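CDP-4-keto-6-deoxy-D-glucose-3-dehydrase (Yersinia pseudotuberculosis, PDB 3BB8) probably uses pyridoxal 5'-phosphate to remove the 3-hydroxyl of CDP-4-keto-6-deoxy-D-glucose, a step on the way to the dideoxysugars of lipopolysaccharide. Local coordinates at residues F317-D322 / D420-V425; T98-G103 / Y282-Y287; G72-V77 / D194-T199. The protein carries 1 engineered substitution. All blocks are in the same frame, centred on the assembly; numbering follows the deposited sequence.

Contact 1. Residues F317-D322 / D420-V425; sequences FKYLKD and DHLDYV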
loop_
_atom_site.group_PDB
_atom_site.type_symbol
_atom_site.label_atom_id
_atom_site.label_comp_id
_atom_site.label_asym_id
_atom_site.label_seq_id
_atom_site.Cartn_x
_atom_site.Cartn_y
_atom_site.Cartn_z
ATOM N N PHE A 317 30.305 -10.887 -5.510
ATOM C CA PHE A 317 30.409 -10.315 -6.848
ATOM C C PHE A 317 31.830 -10.450 -7.393
ATOM O O PHE A 317 32.036 -10.926 -8.510
ATOM C CB PHE A 317 30.035 -8.836 -6.832
ATOM C CG PHE A 317 30.206 -8.156 -8.162
ATOM C CD1 PHE A 317 29.170 -8.135 -9.088
ATOM C CD2 PHE A 317 31.406 -7.528 -8.489
ATOM C CE1 PHE A 317 29.322 -7.499 -10.312
ATOM C CE2 PHE A 317 31.564 -6.887 -9.717
ATOM C CZ PHE A 317 30.516 -6.873 -10.630
ATOM N N LYS A 318 32.804 -10.001 -6.600
ATOM C CA LYS A 318 34.204 -10.046 -6.996
ATOM C C LYS A 318 34.620 -11.486 -7.284
ATOM O O LYS A 318 35.220 -11.777 -8.315
ATOM C CB LYS A 318 35.074 -9.461 -5.884
ATOM C CG LYS A 318 36.503 -9.161 -6.298
ATOM C CD LYS A 318 37.223 -8.380 -5.213
ATOM C CE LYS A 318 38.549 -7.823 -5.707
ATOM N NZ LYS A 318 39.188 -6.949 -4.675
ATOM N N TYR A 319 34.275 -12.380 -6.367
ATOM C CA TYR A 319 34.596 -13.790 -6.497
ATOM C C TYR A 319 34.012 -14.349 -7.797
ATOM O O TYR A 319 34.745 -14.730 -8.710
ATOM C CB TYR A 319 34.028 -14.550 -5.296
ATOM C CG TYR A 319 34.417 -16.008 -5.232
ATOM C CD1 TYR A 319 35.734 -16.389 -4.960
ATOM C CD2 TYR A 319 33.469 -17.009 -5.422
ATOM C CE1 TYR A 319 36.092 -17.738 -4.873
ATOM C CE2 TYR A 319 33.816 -18.356 -5.338
ATOM C CZ TYR A 319 35.129 -18.714 -5.063
ATOM O OH TYR A 319 35.469 -20.047 -4.969
ATOM N N LEU A 320 32.686 -14.386 -7.874
ATOM C CA LEU A 320 31.983 -14.901 -9.043
ATOM C C LEU A 320 32.503 -14.351 -10.367
ATOM O O LEU A 320 32.725 -15.114 -11.305
ATOM C CB LEU A 320 30.488 -14.602 -8.926
ATOM C CG LEU A 320 29.581 -15.213 -9.994
ATOM C CD1 LEU A 320 29.728 -16.740 -9.992
ATOM C CD2 LEU A 320 28.140 -14.808 -9.716
ATOM N N LYS A 321 32.694 -13.036 -10.445
ATOM C CA LYS A 321 33.175 -12.424 -11.679
ATOM C C LYS A 321 34.590 -12.869 -12.036
ATOM O O LYS A 321 34.921 -13.036 -13.211
ATOM C CB LYS A 321 33.148 -10.896 -11.583
ATOM C CG LYS A 321 33.560 -10.225 -12.887
ATOM C CD LYS A 321 33.740 -8.731 -12.751
ATOM C CE LYS A 321 34.226 -8.128 -14.054
ATOM N NZ LYS A 321 34.523 -6.685 -13.926
ATOM N N ASP A 322 35.432 -13.034 -11.022
ATOM C CA ASP A 322 36.805 -13.466 -11.245
ATOM C C ASP A 322 36.764 -14.862 -11.849
ATOM O O ASP A 322 37.374 -15.128 -12.880
ATOM C CB ASP A 322 37.574 -13.499 -9.925
ATOM C CG ASP A 322 38.991 -14.009 -10.094
ATOM O OD1 ASP A 322 39.803 -13.306 -10.738
ATOM O OD2 ASP A 322 39.284 -15.118 -9.593
ATOM N N ASP A 420 30.704 -22.340 -2.131
ATOM C CA ASP A 420 30.402 -23.632 -2.723
ATOM C C ASP A 420 29.242 -23.489 -3.693
ATOM O O ASP A 420 29.154 -24.220 -4.685
ATOM C CB ASP A 420 30.075 -24.659 -1.643
ATOM C CG ASP A 420 31.321 -25.199 -0.969
ATOM O OD1 ASP A 420 32.028 -24.419 -0.297
ATOM O OD2 ASP A 420 31.601 -26.405 -1.125
ATOM N N HIS A 421 28.353 -22.542 -3.395
ATOM C CA HIS A 421 27.205 -22.254 -4.243
ATOM C C HIS A 421 27.737 -21.669 -5.545
ATOM O O HIS A 421 27.443 -22.163 -6.633
ATOM C CB HIS A 421 26.290 -21.217 -3.574
ATOM C CG HIS A 421 25.411 -21.775 -2.498
ATOM N ND1 HIS A 421 24.341 -22.602 -2.766
ATOM C CD2 HIS A 421 25.440 -21.623 -1.153
ATOM C CE1 HIS A 421 23.748 -22.936 -1.633
ATOM N NE2 HIS A 421 24.397 -22.356 -0.639
ATOM N N LEU A 422 28.533 -20.614 -5.414
ATOM C CA LEU A 422 29.096 -19.929 -6.562
ATOM C C LEU A 422 30.012 -20.797 -7.414
ATOM O O LEU A 422 29.921 -20.777 -8.646
ATOM C CB LEU A 422 29.840 -18.676 -6.105
ATOM C CG LEU A 422 28.990 -17.645 -5.352
ATOM C CD1 LEU A 422 29.834 -16.413 -5.052
ATOM C CD2 LEU A 422 27.774 -17.261 -6.185
ATOM N N ASP A 423 30.901 -21.547 -6.768
ATOM C CA ASP A 423 31.812 -22.419 -7.496
ATOM C C ASP A 423 30.994 -23.382 -8.348
ATOM O O ASP A 423 31.348 -23.662 -9.494
ATOM C CB ASP A 423 32.705 -23.197 -6.519
ATOM C CG ASP A 423 33.856 -22.361 -5.989
ATOM O OD1 ASP A 423 34.364 -22.671 -4.892
ATOM O OD2 ASP A 423 34.265 -21.397 -6.677
ATOM N N TYR A 424 29.892 -23.872 -7.786
ATOM C CA TYR A 424 29.032 -24.796 -8.507
ATOM C C TYR A 424 28.450 -24.119 -9.743
ATOM O O TYR A 424 28.386 -24.721 -10.816
ATOM C CB TYR A 424 27.890 -25.284 -7.618
ATOM C CG TYR A 424 26.849 -26.069 -8.383
ATOM C CD1 TYR A 424 27.111 -27.365 -8.828
ATOM C CD2 TYR A 424 25.624 -25.495 -8.715
ATOM C CE1 TYR A 424 26.176 -28.070 -9.585
ATOM C CE2 TYR A 424 24.683 -26.190 -9.472
ATOM C CZ TYR A 424 24.967 -27.474 -9.902
ATOM O OH TYR A 424 24.043 -28.164 -10.644
ATOM N N VAL A 425 28.015 -22.872 -9.583
ATOM C CA VAL A 425 27.450 -22.122 -10.692
ATOM C C VAL A 425 28.496 -21.978 -11.789
ATOM O O VAL A 425 28.214 -22.223 -12.963
ATOM C CB VAL A 425 26.978 -20.716 -10.236
ATOM C CG1 VAL A 425 26.738 -19.812 -11.437
ATOM C CG2 VAL A 425 25.705 -20.848 -9.422
#
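The phenolic OH of Y319 donates a hydrogen bond to OD2 of D423, modelled at a very short 2.5 Å, a length that should not be pressed. OD1 also lies near the hydroxyl. This bond bridges two nearly parallel helices of the aspartate aminotransferase fold, 293-323 and 419-432, whose segments cross at -24° with axes 10.0 Å apart. Y319 can span that gap because its CG stands anti to the backbone N (chi1 -174°), which sends the ring across to the neighbouring helix. The carboxylate carbon of D423 sits at the ring edge, in its plane, while the carboxylate itself is turned 54° from the ring. Deeper in the interface L422 carries the apolar contact: its CD1 reaches the edge of the Y319 ring, 3.7 Å from CD2. L320, also buried, packs on I413 and on F347 of strand 347-351. The ring of H419, just ahead of D420, stacks with that of Y319. The polar bond lies along the partly exposed side of the pair, and the buried leucines meet on the inner side, L320 CD1 lying 4.3 Å from L422 CD2.

Contact 2. Residues T98-G103 / Y282-Y287; sequences TSPKLG and YSHLGY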
loop_
_atom_site.group_PDB
_atom_site.type_symbol
_atom_site.label_atom_id
_atom_site.label_comp_id
_atom_site.label_asym_id
_atom_site.label_seq_id
_atom_site.Cartn_x
_atom_site.Cartn_y
_atom_site.Cartn_z
ATOM N N THR A 98 3.986 16.953 -6.980
ATOM C CA THR A 98 2.862 17.542 -7.715
ATOM C C THR A 98 2.092 18.493 -6.801
ATOM O O THR A 98 1.143 19.158 -7.227
ATOM C CB THR A 98 1.852 16.483 -8.217
ATOM O OG1 THR A 98 1.140 15.949 -7.094
ATOM C CG2 THR A 98 2.564 15.349 -8.957
ATOM N N SER A 99 2.505 18.538 -5.539
ATOM C CA SER A 99 1.872 19.388 -4.540
ATOM C C SER A 99 1.905 20.870 -4.884
ATOM O O SER A 99 2.964 21.421 -5.177
ATOM C CB SER A 99 2.552 19.202 -3.188
ATOM O OG SER A 99 2.115 20.203 -2.289
ATOM N N PRO A 100 0.741 21.539 -4.834
ATOM C CA PRO A 100 0.690 22.971 -5.143
ATOM C C PRO A 100 1.524 23.806 -4.168
ATOM O O PRO A 100 1.731 24.996 -4.382
ATOM C CB PRO A 100 -0.805 23.290 -5.083
ATOM C CG PRO A 100 -1.341 22.258 -4.119
ATOM C CD PRO A 100 -0.604 21.013 -4.534
ATOM N N LYS A 101 2.001 23.184 -3.097
ATOM C CA LYS A 101 2.840 23.891 -2.135
ATOM C C LYS A 101 4.212 24.198 -2.747
ATOM O O LYS A 101 4.973 25.010 -2.212
ATOM C CB LYS A 101 3.039 23.054 -0.868
ATOM C CG LYS A 101 1.794 22.907 -0.009
ATOM C CD LYS A 101 2.133 22.262 1.331
ATOM C CE LYS A 101 0.904 22.132 2.219
ATOM N NZ LYS A 101 0.242 23.447 2.473
ATOM N N LEU A 102 4.525 23.547 -3.865
ATOM C CA LEU A 102 5.806 23.746 -4.534
ATOM C C LEU A 102 5.700 24.789 -5.648
ATOM O O LEU A 102 6.571 24.897 -6.518
ATOM C CB LEU A 102 6.310 22.408 -5.088
ATOM C CG LEU A 102 6.494 21.353 -3.996
ATOM C CD1 LEU A 102 6.900 20.028 -4.621
ATOM C CD2 LEU A 102 7.538 21.820 -2.993
ATOM N N GLY A 103 4.618 25.554 -5.602
ATOM C CA GLY A 103 4.393 26.597 -6.579
ATOM C C GLY A 103 4.731 26.242 -8.011
ATOM O O GLY A 103 4.399 25.159 -8.491
ATOM N N TYR A 282 -8.202 17.916 4.689
ATOM C CA TYR A 282 -7.343 17.344 3.660
ATOM C C TYR A 282 -6.709 18.327 2.676
ATOM O O TYR A 282 -7.394 18.979 1.894
ATOM C CB TYR A 282 -8.160 16.279 2.932
ATOM C CG TYR A 282 -8.712 15.256 3.901
ATOM C CD1 TYR A 282 -7.913 14.216 4.367
ATOM C CD2 TYR A 282 -10.019 15.362 4.398
ATOM C CE1 TYR A 282 -8.394 13.299 5.307
ATOM C CE2 TYR A 282 -10.508 14.454 5.331
ATOM C CZ TYR A 282 -9.690 13.421 5.782
ATOM O OH TYR A 282 -10.168 12.508 6.693
ATOM N N SER A 283 -5.386 18.392 2.714
ATOM C CA SER A 283 -4.606 19.287 1.864
ATOM C C SER A 283 -4.072 18.662 0.583
ATOM O O SER A 283 -3.521 19.369 -0.259
ATOM C CB SER A 283 -3.421 19.818 2.652
ATOM O OG SER A 283 -2.629 18.736 3.123
ATOM N N HIS A 284 -4.202 17.345 0.432
ATOM C CA HIS A 284 -3.705 16.687 -0.781
ATOM C C HIS A 284 -4.577 15.525 -1.245
ATOM O O HIS A 284 -5.346 14.955 -0.464
ATOM C CB HIS A 284 -2.283 16.157 -0.565
ATOM C CG HIS A 284 -1.263 17.223 -0.291
ATOM N ND1 HIS A 284 -0.829 18.105 -1.256
ATOM C CD2 HIS A 284 -0.555 17.511 0.827
ATOM C CE1 HIS A 284 0.107 18.885 -0.747
ATOM N NE2 HIS A 284 0.292 18.547 0.514
ATOM N N LEU A 285 -4.453 15.197 -2.530
ATOM C CA LEU A 285 -5.164 14.079 -3.148
ATOM C C LEU A 285 -4.351 12.870 -2.673
ATOM O O LEU A 285 -3.429 12.404 -3.358
ATOM C CB LEU A 285 -5.088 14.216 -4.671
ATOM C CG LEU A 285 -5.874 13.241 -5.543
ATOM C CD1 LEU A 285 -7.357 13.356 -5.231
ATOM C CD2 LEU A 285 -5.605 13.559 -7.015
ATOM N N GLY A 286 -4.691 12.368 -1.492
ATOM C CA GLY A 286 -3.932 11.277 -0.918
ATOM C C GLY A 286 -4.388 9.844 -1.081
ATOM O O GLY A 286 -5.383 9.535 -1.744
ATOM N N TYR A 287 -3.605 8.977 -0.448
ATOM C CA TYR A 287 -3.793 7.529 -0.428
ATOM C C TYR A 287 -3.696 7.135 1.031
ATOM O O TYR A 287 -3.762 7.972 1.918
ATOM C CB TYR A 287 -2.627 6.817 -1.132
ATOM C CG TYR A 287 -2.398 7.194 -2.568
ATOM C CD1 TYR A 287 -1.578 8.267 -2.907
ATOM C CD2 TYR A 287 -3.020 6.484 -3.593
ATOM C CE1 TYR A 287 -1.386 8.626 -4.243
ATOM C CE2 TYR A 287 -2.840 6.829 -4.913
ATOM C CZ TYR A 287 -2.025 7.900 -5.237
ATOM O OH TYR A 287 -1.877 8.238 -6.555
#
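The imidazole of H284 presses its CE1 edge against the side chain of S99, with CE1 3.5 Å from the serine CB. The still closer approach to S99 OG is a clash in the model, and its distance is doubtful. P100 also comes to the ring near its plane, CD lying 4.4 Å from ND1. K101 arrives obliquely from another direction and crosses the imidazole at about a right angle, its CE 4.0 Å from NE2; a bend at chi4 then turns the ammonium aside. With CG anti to the carbonyl carbon (chi1 -63°), H284 reaches out from its extended backbone into this short turn. The turn braces itself: the backbone N of K101 donates to S99 OG, 3.1 Å away, making an ST turn, although the position of that oxygen is less sure, and L102 N bonds to S99 O. Two loops of the aspartate aminotransferase fold are joined here, one following helix 86-96 and the other leading to helix 293-323. Helix 235-245 packs on both: its F244 stacks with the H284 ring and its I240 touches S99. Backbone bonds tie H284 to G248 and Y287 to W247, a tryptophan that binds the cofactor held by the partner subunit; G286 O accepts from N125 of that second subunit. Across the contact itself the chemistry is van der Waals contact around a ring edge. With K101 NZ 5.3 Å from H284 NE2, the lysine charge would, if anything, probably favour a neutral histidine.

Contact 3. Residues G72-V77 / D194-T199; sequences GEYLGV and DALGST. With PLP (pyridoxal-5'-phosphate), chain C.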
loop_
_atom_site.group_PDB
_atom_site.type_symbol
_atom_site.label_atom_id
_atom_site.label_comp_id
_atom_site.label_asym_id
_atom_site.label_seq_id
_atom_site.Cartn_x
_atom_site.Cartn_y
_atom_site.Cartn_z
ATOM N N GLY A 72 17.614 6.246 8.723
ATOM C CA GLY A 72 18.048 7.604 8.454
ATOM C C GLY A 72 19.516 7.760 8.819
ATOM O O GLY A 72 20.267 8.488 8.158
ATOM N N GLU A 73 19.926 7.070 9.879
ATOM C CA GLU A 73 21.312 7.117 10.334
ATOM C C GLU A 73 22.195 6.405 9.313
ATOM O O GLU A 73 23.194 6.961 8.851
ATOM C CB GLU A 73 21.439 6.460 11.717
ATOM C CG GLU A 73 20.517 7.101 12.757
ATOM C CD GLU A 73 20.557 6.426 14.121
ATOM O OE1 GLU A 73 20.419 5.184 14.193
ATOM O OE2 GLU A 73 20.710 7.148 15.127
ATOM N N TYR A 74 21.811 5.186 8.943
ATOM C CA TYR A 74 22.573 4.418 7.963
ATOM C C TYR A 74 22.704 5.170 6.643
ATOM O O TYR A 74 23.789 5.257 6.075
ATOM C CB TYR A 74 21.901 3.066 7.719
ATOM C CG TYR A 74 22.588 2.212 6.677
ATOM C CD1 TYR A 74 22.354 2.409 5.313
ATOM C CD2 TYR A 74 23.481 1.208 7.052
ATOM C CE1 TYR A 74 22.992 1.626 4.350
ATOM C CE2 TYR A 74 24.127 0.418 6.097
ATOM C CZ TYR A 74 23.877 0.631 4.750
ATOM O OH TYR A 74 24.507 -0.157 3.814
ATOM N N LEU A 75 21.596 5.720 6.166
ATOM C CA LEU A 75 21.585 6.458 4.909
ATOM C C LEU A 75 22.218 7.840 4.989
ATOM O O LEU A 75 22.640 8.393 3.973
ATOM C CB LEU A 75 20.149 6.601 4.404
ATOM C CG LEU A 75 19.483 5.313 3.928
ATOM C CD1 LEU A 75 17.993 5.551 3.731
ATOM C CD2 LEU A 75 20.147 4.861 2.632
ATOM N N GLY A 76 22.270 8.404 6.192
ATOM C CA GLY A 76 22.837 9.729 6.352
ATOM C C GLY A 76 21.841 10.823 6.006
ATOM O O GLY A 76 22.218 11.869 5.473
ATOM N N VAL A 77 20.562 10.581 6.289
ATOM C CA VAL A 77 19.519 11.569 6.016
ATOM C C VAL A 77 18.625 11.749 7.231
ATOM O O VAL A 77 18.483 10.840 8.048
ATOM C CB VAL A 77 18.636 11.173 4.813
ATOM C CG1 VAL A 77 19.486 11.097 3.565
ATOM C CG2 VAL A 77 17.925 9.844 5.088
ATOM N N ASP A 194 16.953 -1.247 -5.342
ATOM C CA ASP A 194 17.859 -2.390 -5.469
ATOM C C ASP A 194 19.283 -1.953 -5.163
ATOM O O ASP A 194 20.236 -2.674 -5.480
ATOM C CB ASP A 194 17.854 -2.953 -6.891
ATOM C CG ASP A 194 16.488 -3.408 -7.343
ATOM O OD1 ASP A 194 15.762 -4.040 -6.553
ATOM O OD2 ASP A 194 16.149 -3.149 -8.511
ATOM N N ALA A 195 19.429 -0.779 -4.549
ATOM C CA ALA A 195 20.754 -0.242 -4.268
ATOM C C ALA A 195 21.014 0.247 -2.844
ATOM O O ALA A 195 21.716 1.241 -2.653
ATOM C CB ALA A 195 21.055 0.880 -5.254
ATOM N N LEU A 196 20.465 -0.436 -1.848
ATOM C CA LEU A 196 20.690 -0.018 -0.476
ATOM C C LEU A 196 22.144 -0.308 -0.106
ATOM O O LEU A 196 22.579 -1.468 -0.118
ATOM C CB LEU A 196 19.759 -0.763 0.477
ATOM C CG LEU A 196 19.881 -0.341 1.945
ATOM C CD1 LEU A 196 19.623 1.155 2.077
ATOM C CD2 LEU A 196 18.902 -1.133 2.785
ATOM N N GLY A 197 22.894 0.744 0.215
ATOM C CA GLY A 197 24.287 0.566 0.586
ATOM C C GLY A 197 25.250 0.979 -0.509
ATOM O O GLY A 197 26.449 1.091 -0.280
ATOM N N SER A 198 24.722 1.203 -1.706
ATOM C CA SER A 198 25.543 1.612 -2.828
ATOM C C SER A 198 26.044 3.024 -2.610
ATOM O O SER A 198 25.312 3.886 -2.123
ATOM C CB SER A 198 24.744 1.550 -4.137
ATOM O OG SER A 198 24.576 0.211 -4.573
ATOM N N THR A 199 27.299 3.257 -2.977
ATOM C CA THR A 199 27.901 4.572 -2.837
ATOM C C THR A 199 28.443 5.027 -4.185
ATOM O O THR A 199 28.772 4.211 -5.043
ATOM C CB THR A 199 29.060 4.554 -1.812
ATOM O OG1 THR A 199 30.150 3.781 -2.331
ATOM C CG2 THR A 199 28.603 3.935 -0.505
HETATM N N1 PLP C . 12.148 -0.399 -8.548
HETATM C C2 PLP C . 13.098 -1.397 -8.692
HETATM C C2A PLP C . 14.303 -1.102 -9.575
HETATM C C3 PLP C . 12.926 -2.644 -8.021
HETATM O O3 PLP C . 13.825 -3.645 -8.137
HETATM C C4 PLP C . 11.752 -2.865 -7.181
HETATM C C4A PLP C . 11.628 -4.242 -6.441
HETATM C C5 PLP C . 10.800 -1.797 -7.082
HETATM C C6 PLP C . 11.043 -0.559 -7.794
HETATM C C5A PLP C . 9.529 -1.795 -6.288
HETATM O O4P PLP C . 9.599 -2.486 -5.122
HETATM P P PLP C . 8.459 -3.463 -4.549
HETATM O O1P PLP C . 8.745 -3.597 -3.068
HETATM O O2P PLP C . 8.683 -4.883 -5.336
HETATM O O3P PLP C . 7.071 -2.885 -4.845
#
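The phenol of Y74 meets G197 at its edge, the glycine CA lying near the ring plane and 3.3 Å from OH, while CD1 of L196 comes in obliquely, 4.1 Å from CE1. I306 and V310 of helix 293-323 and M204 of strand 203-204 also pack around the tyrosine. Both segments turn sharply. Helix 62-75 closes in a Schellman motif, with V77 N bonded to G72 O and G76 as the positive-phi C' residue; residues 195-198 form a type II beta turn, with G197 at its third position. Having no side chain, G197 allows the phenolic oxygen to lie directly against its backbone. Y74 is placed for this by a CG anti to the backbone N (chi1 178°), which carries the ring out from its own helix until its hydroxyl end abuts the turn. L196 crosses L75 at about a right angle and rests on I306 as well. At the end of the turn S198 OG bonds to G169 O and S343 N. The packing sits behind the cofactor site of this aspartate aminotransferase fold: D194, just before the turn, directs its carboxylate at O3 of pyridoxal phosphate. Those oxygens are modelled too close together for the bond to be apportioned between OD1 and OD2. G86, S87, D191 and S215 of the same chain, and W247 of the second subunit, also hydrogen-bond the cofactor. Back at the helix end, the closest meeting of the leucines is L75 CD2 with L196 CD1, at 3.8 Å.

Contact 3 is the buried one, close to the cofactor, whereas contacts 1 and 2 are partly buried and lie on opposite sides of the chain's centre, about 48 Å apart between their own centres. Helix 293-323 connects the first and last: it supplies segment 317-322 to contact 1, and an earlier part of it backs contact 3. The loop 282-287 of contact 2 leads toward the same helix and touches the second subunit, whose protein atoms touch none of the segments of contacts 1 and 3. The chemistry of the three follows their places: helix against helix with a tyrosine-aspartate bond in contact 1, loop against loop round a histidine in contact 2, and helix end against a glycine turn in contact 3.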